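Local coordinates for protein putative decarboxylase involved in desferrioxamine biosynthesis (Erwinia amylovora, PDB 5O5C) that probably decarboxylates lysine with the help of pyridoxal 5'-phosphate, as a group II decarboxylase in the biosynthesis of the siderophore desferrioxamine, at residues Trp207-Gln220 and Tyr230-Met244. Sequence-based numbering, arbitrary orientation.
With PLP (pyridoxal-5'-phosphate), chain H.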
loop_
_atom_site.group_PDB
_atom_site.type_symbol
_atom_site.label_atom_id
_atom_site.label_comp_id
_atom_site.label_asym_id
_atom_site.label_seq_id
_atom_site.Cartn_x
_atom_site.Cartn_y
_atom_site.Cartn_z
ATOM N N TRP B 207 -13.098 17.444 19.860
ATOM C CA TRP B 207 -12.021 17.891 18.979
ATOM C C TRP B 207 -12.550 18.135 17.581
ATOM O O TRP B 207 -13.383 17.417 17.087
ATOM C CB TRP B 207 -10.844 16.888 18.960
ATOM C CG TRP B 207 -10.208 16.666 20.311
ATOM C CD1 TRP B 207 -10.364 17.440 21.413
ATOM C CD2 TRP B 207 -9.309 15.630 20.679
ATOM N NE1 TRP B 207 -9.675 16.926 22.462
ATOM C CE2 TRP B 207 -9.006 15.812 22.045
ATOM C CE3 TRP B 207 -8.738 14.546 20.002
ATOM C CZ2 TRP B 207 -8.165 14.962 22.742
ATOM C CZ3 TRP B 207 -7.902 13.707 20.684
ATOM C CH2 TRP B 207 -7.602 13.929 22.054
ATOM N N ARG B 208 -12.079 19.189 16.948
ATOM C CA ARG B 208 -12.546 19.532 15.622
ATOM C C ARG B 208 -11.392 19.785 14.694
ATOM O O ARG B 208 -10.437 20.430 15.065
ATOM C CB ARG B 208 -13.504 20.733 15.666
ATOM C CG ARG B 208 -14.860 20.392 16.297
ATOM C CD ARG B 208 -15.685 19.413 15.456
ATOM N NE ARG B 208 -16.993 19.077 16.029
ATOM C CZ ARG B 208 -17.229 18.119 16.935
ATOM N NH1 ARG B 208 -16.251 17.371 17.448
ATOM N NH2 ARG B 208 -18.465 17.917 17.354
ATOM N N VAL B 209 -11.539 19.287 13.475
ATOM C CA VAL B 209 -10.602 19.522 12.359
ATOM C C VAL B 209 -11.277 20.355 11.286
ATOM O O VAL B 209 -12.427 20.147 10.969
ATOM C CB VAL B 209 -10.119 18.202 11.744
ATOM C CG1 VAL B 209 -9.311 18.412 10.470
ATOM C CG2 VAL B 209 -9.330 17.410 12.804
ATOM N N PHE B 210 -10.541 21.288 10.708
ATOM C CA PHE B 210 -11.103 22.186 9.706
ATOM C C PHE B 210 -10.503 21.852 8.354
ATOM O O PHE B 210 -9.282 21.734 8.216
ATOM C CB PHE B 210 -10.831 23.647 10.055
ATOM C CG PHE B 210 -11.338 24.040 11.392
ATOM C CD1 PHE B 210 -10.552 23.853 12.510
ATOM C CD2 PHE B 210 -12.604 24.582 11.548
ATOM C CE1 PHE B 210 -11.016 24.183 13.761
ATOM C CE2 PHE B 210 -13.068 24.934 12.804
ATOM C CZ PHE B 210 -12.267 24.739 13.916
ATOM N N THR B 211 -11.371 21.730 7.357
ATOM C CA THR B 211 -10.943 21.556 5.974
ATOM C C THR B 211 -11.860 22.273 5.043
ATOM O O THR B 211 -13.015 22.530 5.373
ATOM C CB THR B 211 -10.987 20.095 5.476
ATOM O OG1 THR B 211 -12.271 19.519 5.707
ATOM C CG2 THR B 211 -10.003 19.301 6.121
ATOM N N SER B 212 -11.352 22.544 3.852
ATOM C CA SER B 212 -12.165 23.105 2.775
ATOM C C SER B 212 -13.230 22.086 2.339
ATOM O O SER B 212 -12.983 20.882 2.291
ATOM C CB SER B 212 -11.264 23.479 1.579
ATOM O OG SER B 212 -11.977 24.169 0.573
ATOM N N LYS B 213 -14.426 22.567 2.035
ATOM C CA LYS B 213 -15.443 21.747 1.360
ATOM C C LYS B 213 -14.924 21.065 0.079
ATOM O O LYS B 213 -15.466 20.064 -0.311
ATOM C CB LYS B 213 -16.663 22.612 0.991
ATOM C CG LYS B 213 -17.489 23.069 2.163
ATOM C CD LYS B 213 -18.492 24.163 1.771
ATOM C CE LYS B 213 -19.492 24.364 2.908
ATOM N NZ LYS B 213 -20.578 25.322 2.592
ATOM N N LEU B 214 -13.867 21.597 -0.557
ATOM C CA LEU B 214 -13.220 20.959 -1.703
ATOM C C LEU B 214 -12.005 20.099 -1.406
ATOM O O LEU B 214 -11.236 19.770 -2.350
ATOM C CB LEU B 214 -12.847 22.023 -2.742
ATOM C CG LEU B 214 -13.948 22.967 -3.192
ATOM C CD1 LEU B 214 -13.395 24.025 -4.123
ATOM C CD2 LEU B 214 -15.043 22.240 -3.928
ATOM N N SER B 215 -11.802 19.782 -0.122
ATOM C CA SER B 215 -10.816 18.826 0.394
ATOM C C SER B 215 -11.096 17.472 -0.119
ATOM O O SER B 215 -12.235 17.130 -0.377
ATOM C CB SER B 215 -10.922 18.651 1.921
ATOM O OG SER B 215 -10.745 19.866 2.570
ATOM N N HIS B 216 -10.057 16.650 -0.167
ATOM C CA HIS B 216 -10.246 15.259 -0.577
ATOM C C HIS B 216 -11.004 14.480 0.545
ATOM O O HIS B 216 -10.788 14.737 1.713
ATOM C CB HIS B 216 -8.894 14.643 -0.872
ATOM C CG HIS B 216 -8.993 13.274 -1.480
ATOM N ND1 HIS B 216 -8.967 12.124 -0.723
ATOM C CD2 HIS B 216 -9.133 12.879 -2.765
ATOM C CE1 HIS B 216 -9.140 11.071 -1.516
ATOM N NE2 HIS B 216 -9.205 11.507 -2.762
ATOM N N PHE B 217 -11.861 13.522 0.183
ATOM C CA PHE B 217 -12.685 12.782 1.147
ATOM C C PHE B 217 -11.913 11.857 2.109
ATOM O O PHE B 217 -12.432 11.520 3.160
ATOM C CB PHE B 217 -13.807 11.976 0.476
ATOM C CG PHE B 217 -14.985 11.670 1.416
ATOM C CD1 PHE B 217 -15.719 12.701 2.003
ATOM C CD2 PHE B 217 -15.354 10.348 1.728
ATOM C CE1 PHE B 217 -16.790 12.427 2.863
ATOM C CE2 PHE B 217 -16.420 10.074 2.585
ATOM C CZ PHE B 217 -17.140 11.118 3.148
ATOM N N SER B 218 -10.672 11.512 1.769
ATOM C CA SER B 218 -9.735 10.814 2.713
ATOM C C SER B 218 -9.601 11.419 4.126
ATOM O O SER B 218 -9.488 10.642 5.122
ATOM C CB SER B 218 -8.359 10.552 2.076
ATOM O OG SER B 218 -7.695 11.693 1.615
ATOM N N ILE B 219 -9.714 12.755 4.233
ATOM C CA ILE B 219 -9.750 13.453 5.530
ATOM C C ILE B 219 -10.882 12.970 6.447
ATOM O O ILE B 219 -10.612 12.491 7.533
ATOM C CB ILE B 219 -9.780 14.997 5.401
ATOM C CG1 ILE B 219 -8.569 15.543 4.605
ATOM C CG2 ILE B 219 -9.851 15.655 6.776
ATOM C CD1 ILE B 219 -7.214 14.992 5.002
ATOM N N GLN B 220 -12.113 13.108 5.993
ATOM C CA GLN B 220 -13.282 12.533 6.625
ATOM C C GLN B 220 -13.217 10.996 6.846
ATOM O O GLN B 220 -13.561 10.551 7.893
ATOM C CB GLN B 220 -14.554 12.851 5.826
ATOM C CG GLN B 220 -15.055 14.293 5.943
ATOM C CD GLN B 220 -14.413 15.216 4.953
ATOM O OE1 GLN B 220 -13.439 14.827 4.282
ATOM N NE2 GLN B 220 -14.917 16.466 4.876
ATOM N N TYR B 230 -17.024 11.602 10.925
ATOM C CA TYR B 230 -17.103 12.760 10.001
ATOM C C TYR B 230 -17.521 14.057 10.737
ATOM O O TYR B 230 -17.128 15.159 10.320
ATOM C CB TYR B 230 -18.071 12.542 8.838
ATOM C CG TYR B 230 -17.918 11.292 7.984
ATOM C CD1 TYR B 230 -16.683 10.644 7.812
ATOM C CD2 TYR B 230 -19.005 10.801 7.294
ATOM C CE1 TYR B 230 -16.568 9.506 7.032
ATOM C CE2 TYR B 230 -18.914 9.685 6.496
ATOM C CZ TYR B 230 -17.702 9.029 6.370
ATOM O OH TYR B 230 -17.696 7.914 5.578
ATOM N N ASP B 231 -18.291 13.930 11.825
ATOM C CA ASP B 231 -18.705 15.073 12.649
ATOM C C ASP B 231 -17.526 15.871 13.231
ATOM O O ASP B 231 -17.691 17.009 13.630
ATOM C CB ASP B 231 -19.532 14.636 13.853
ATOM C CG ASP B 231 -20.898 14.160 13.511
ATOM O OD1 ASP B 231 -21.421 14.372 12.382
ATOM O OD2 ASP B 231 -21.456 13.530 14.441
ATOM N N ALA B 232 -16.336 15.284 13.299
ATOM C CA ALA B 232 -15.219 16.007 13.874
ATOM C C ALA B 232 -14.603 16.979 12.873
ATOM O O ALA B 232 -13.673 17.696 13.210
ATOM C CB ALA B 232 -14.174 15.049 14.420
ATOM N N VAL B 233 -15.089 16.957 11.640
ATOM C CA VAL B 233 -14.527 17.687 10.540
ATOM C C VAL B 233 -15.510 18.799 10.299
ATOM O O VAL B 233 -16.687 18.514 10.080
ATOM C CB VAL B 233 -14.410 16.794 9.288
ATOM C CG1 VAL B 233 -14.084 17.625 8.046
ATOM C CG2 VAL B 233 -13.362 15.691 9.517
ATOM N N ILE B 234 -15.044 20.037 10.376
ATOM C CA ILE B 234 -15.830 21.233 10.044
ATOM C C ILE B 234 -15.421 21.727 8.622
ATOM O O ILE B 234 -14.280 22.174 8.412
ATOM C CB ILE B 234 -15.679 22.342 11.118
ATOM C CG1 ILE B 234 -16.178 21.819 12.484
ATOM C CG2 ILE B 234 -16.524 23.540 10.764
ATOM C CD1 ILE B 234 -15.803 22.667 13.680
ATOM N N PRO B 235 -16.329 21.583 7.639
ATOM C CA PRO B 235 -16.076 22.079 6.281
ATOM C C PRO B 235 -16.143 23.600 6.228
ATOM O O PRO B 235 -17.085 24.183 6.748
ATOM C CB PRO B 235 -17.204 21.451 5.427
ATOM C CG PRO B 235 -17.810 20.398 6.286
ATOM C CD PRO B 235 -17.532 20.742 7.707
ATOM N N VAL B 236 -15.150 24.205 5.588
ATOM C CA VAL B 236 -14.975 25.626 5.512
ATOM C C VAL B 236 -15.207 26.081 4.075
ATOM O O VAL B 236 -14.671 25.494 3.116
ATOM C CB VAL B 236 -13.530 25.984 5.933
ATOM C CG1 VAL B 236 -13.297 27.488 5.895
ATOM C CG2 VAL B 236 -13.223 25.382 7.318
ATOM N N ASP B 237 -15.975 27.160 3.928
ATOM C CA ASP B 237 -16.392 27.637 2.610
ATOM C C ASP B 237 -15.161 27.985 1.812
ATOM O O ASP B 237 -14.097 28.224 2.358
ATOM C CB ASP B 237 -17.317 28.866 2.747
ATOM C CG ASP B 237 -18.088 29.179 1.485
ATOM O OD1 ASP B 237 -18.055 28.391 0.507
ATOM O OD2 ASP B 237 -18.763 30.227 1.468
ATOM N N TYR B 238 -15.302 27.953 0.513
ATOM C CA TYR B 238 -14.238 28.359 -0.395
ATOM C C TYR B 238 -14.518 29.724 -1.041
ATOM O O TYR B 238 -15.661 30.180 -1.073
ATOM C CB TYR B 238 -14.003 27.299 -1.453
ATOM C CG TYR B 238 -15.251 26.817 -2.132
ATOM C CD1 TYR B 238 -15.988 25.791 -1.577
ATOM C CD2 TYR B 238 -15.719 27.397 -3.317
ATOM C CE1 TYR B 238 -17.119 25.338 -2.173
ATOM C CE2 TYR B 238 -16.874 26.942 -3.915
ATOM C CZ TYR B 238 -17.571 25.907 -3.316
ATOM O OH TYR B 238 -18.709 25.365 -3.852
ATOM N N ASP B 239 -13.439 30.354 -1.503
ATOM C CA ASP B 239 -13.390 31.543 -2.370
ATOM C C ASP B 239 -14.127 31.425 -3.663
ATOM O O ASP B 239 -14.432 30.357 -4.099
ATOM C CB ASP B 239 -11.907 31.808 -2.850
ATOM C CG ASP B 239 -11.083 32.516 -1.854
ATOM O OD1 ASP B 239 -11.643 32.893 -0.818
ATOM O OD2 ASP B 239 -9.876 32.700 -2.112
ATOM N N GLU B 240 -14.232 32.561 -4.335
ATOM C CA GLU B 240 -14.609 32.662 -5.745
ATOM C C GLU B 240 -13.531 32.109 -6.699
ATOM O O GLU B 240 -13.838 31.837 -7.842
ATOM C CB GLU B 240 -14.924 34.120 -6.119
ATOM C CG GLU B 240 -16.141 34.763 -5.454
ATOM C CD GLU B 240 -15.978 35.160 -3.989
ATOM O OE1 GLU B 240 -14.833 35.300 -3.506
ATOM O OE2 GLU B 240 -17.025 35.353 -3.305
ATOM N N ARG B 241 -12.278 31.989 -6.247
ATOM C CA ARG B 241 -11.260 31.116 -6.894
ATOM C C ARG B 241 -11.099 29.690 -6.306
ATOM O O ARG B 241 -10.049 29.018 -6.491
ATOM C CB ARG B 241 -9.912 31.829 -6.932
ATOM C CG ARG B 241 -9.941 33.046 -7.841
ATOM C CD ARG B 241 -8.710 33.903 -7.644
ATOM N NE ARG B 241 -7.615 33.308 -8.367
ATOM C CZ ARG B 241 -6.338 33.667 -8.300
ATOM N NH1 ARG B 241 -5.908 34.633 -7.483
ATOM N NH2 ARG B 241 -5.461 33.011 -9.065
ATOM N N TYR B 242 -12.137 29.238 -5.594
ATOM C CA TYR B 242 -12.219 27.899 -5.049
ATOM C C TYR B 242 -11.099 27.492 -4.058
ATOM O O TYR B 242 -10.849 26.295 -3.848
ATOM C CB TYR B 242 -12.328 26.909 -6.210
ATOM C CG TYR B 242 -13.575 27.159 -7.035
ATOM C CD1 TYR B 242 -14.826 26.687 -6.599
ATOM C CD2 TYR B 242 -13.526 27.933 -8.185
ATOM C CE1 TYR B 242 -15.982 26.939 -7.305
ATOM C CE2 TYR B 242 -14.689 28.188 -8.922
ATOM C CZ TYR B 242 -15.917 27.693 -8.472
ATOM O OH TYR B 242 -17.040 27.900 -9.224
ATOM N N ARG B 243 -10.439 28.503 -3.500
ATOM C CA ARG B 243 -9.518 28.397 -2.382
ATOM C C ARG B 243 -10.255 28.584 -1.096
ATOM O O ARG B 243 -11.174 29.423 -1.034
ATOM C CB ARG B 243 -8.466 29.500 -2.421
ATOM C CG ARG B 243 -7.671 29.562 -3.694
ATOM C CD ARG B 243 -6.687 30.721 -3.675
ATOM N NE ARG B 243 -5.984 30.809 -4.936
ATOM C CZ ARG B 243 -5.321 31.871 -5.395
ATOM N NH1 ARG B 243 -5.245 33.010 -4.701
ATOM N NH2 ARG B 243 -4.746 31.804 -6.582
ATOM N N MET B 244 -9.855 27.828 -0.071
ATOM C CA MET B 244 -10.399 27.994 1.240
ATOM C C MET B 244 -10.336 29.452 1.737
ATOM O O MET B 244 -9.307 30.099 1.713
ATOM C CB MET B 244 -9.687 27.088 2.244
ATOM C CG MET B 244 -10.179 27.259 3.669
ATOM S SD MET B 244 -9.149 26.379 4.826
ATOM C CE MET B 244 -9.933 26.810 6.316
HETATM N N1 PLP H . -5.357 14.203 -1.451
HETATM C C2 PLP H . -5.594 14.828 -2.623
HETATM C C2A PLP H . -5.478 16.319 -2.731
HETATM C C3 PLP H . -5.951 14.018 -3.796
HETATM O O3 PLP H . -6.206 14.594 -5.018
HETATM C C4 PLP H . -6.013 12.552 -3.581
HETATM C C4A PLP H . -6.431 11.636 -4.665
HETATM C C5 PLP H . -5.734 11.995 -2.256
HETATM C C6 PLP H . -5.440 12.880 -1.237
HETATM C C5A PLP H . -5.812 10.501 -2.034
HETATM O O4P PLP H . -4.661 9.993 -2.727
HETATM P P PLP H . -4.321 8.445 -3.039
HETATM O O1P PLP H . -5.287 8.059 -4.112
HETATM O O2P PLP H . -2.916 8.488 -3.584
HETATM O O3P PLP H . -4.457 7.616 -1.810
HETATM O O HOH W 1 -10.167 24.686 -1.593
#
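V209 and T211 carry the strand pairing: V209 N donates to A232 O (2.7 Å) and V209 O takes I234 N, both bonds nearly straight. T211 N donates to I234 O and T211 O accepts from V236 N, the latter bond (2.7 Å) clearly bent, and K213 N to V236 O closes the parallel run. F210 and I234 lie side by side on one face, CE2 to CD1 3.7 Å. On the other face V233 CG1 touches T211 OG1 and Q220 NE2.

Past the strands, L214 sets CD1 over the face of the Y238 ring and against Y242 CB. A water bridges S212 OG to Y242 O. Near the start of helix 218-225, F217 turns its edge to the face of Y230 (planes at 62°), while Q220 O sits at that ring's rim, 3.1 Å from Y230 CD1.

In the intervening loop, H216 has CG anti to the backbone N (chi1 -172°), which swings its imidazole face onto the PLP ring, as in other group II decarboxylases of fold type I. Its ND1 shares a hydrogen bond with S218 OG, itself held by N174.

The two strands and helix 218-225 form a right-handed beta-alpha-beta crossover. Strand 233-236 is one sheet edge within this chain, strand 262-269 pairs beyond 207-212, and helices 170-189 and 246-258 pack on V209 and F210 respectively.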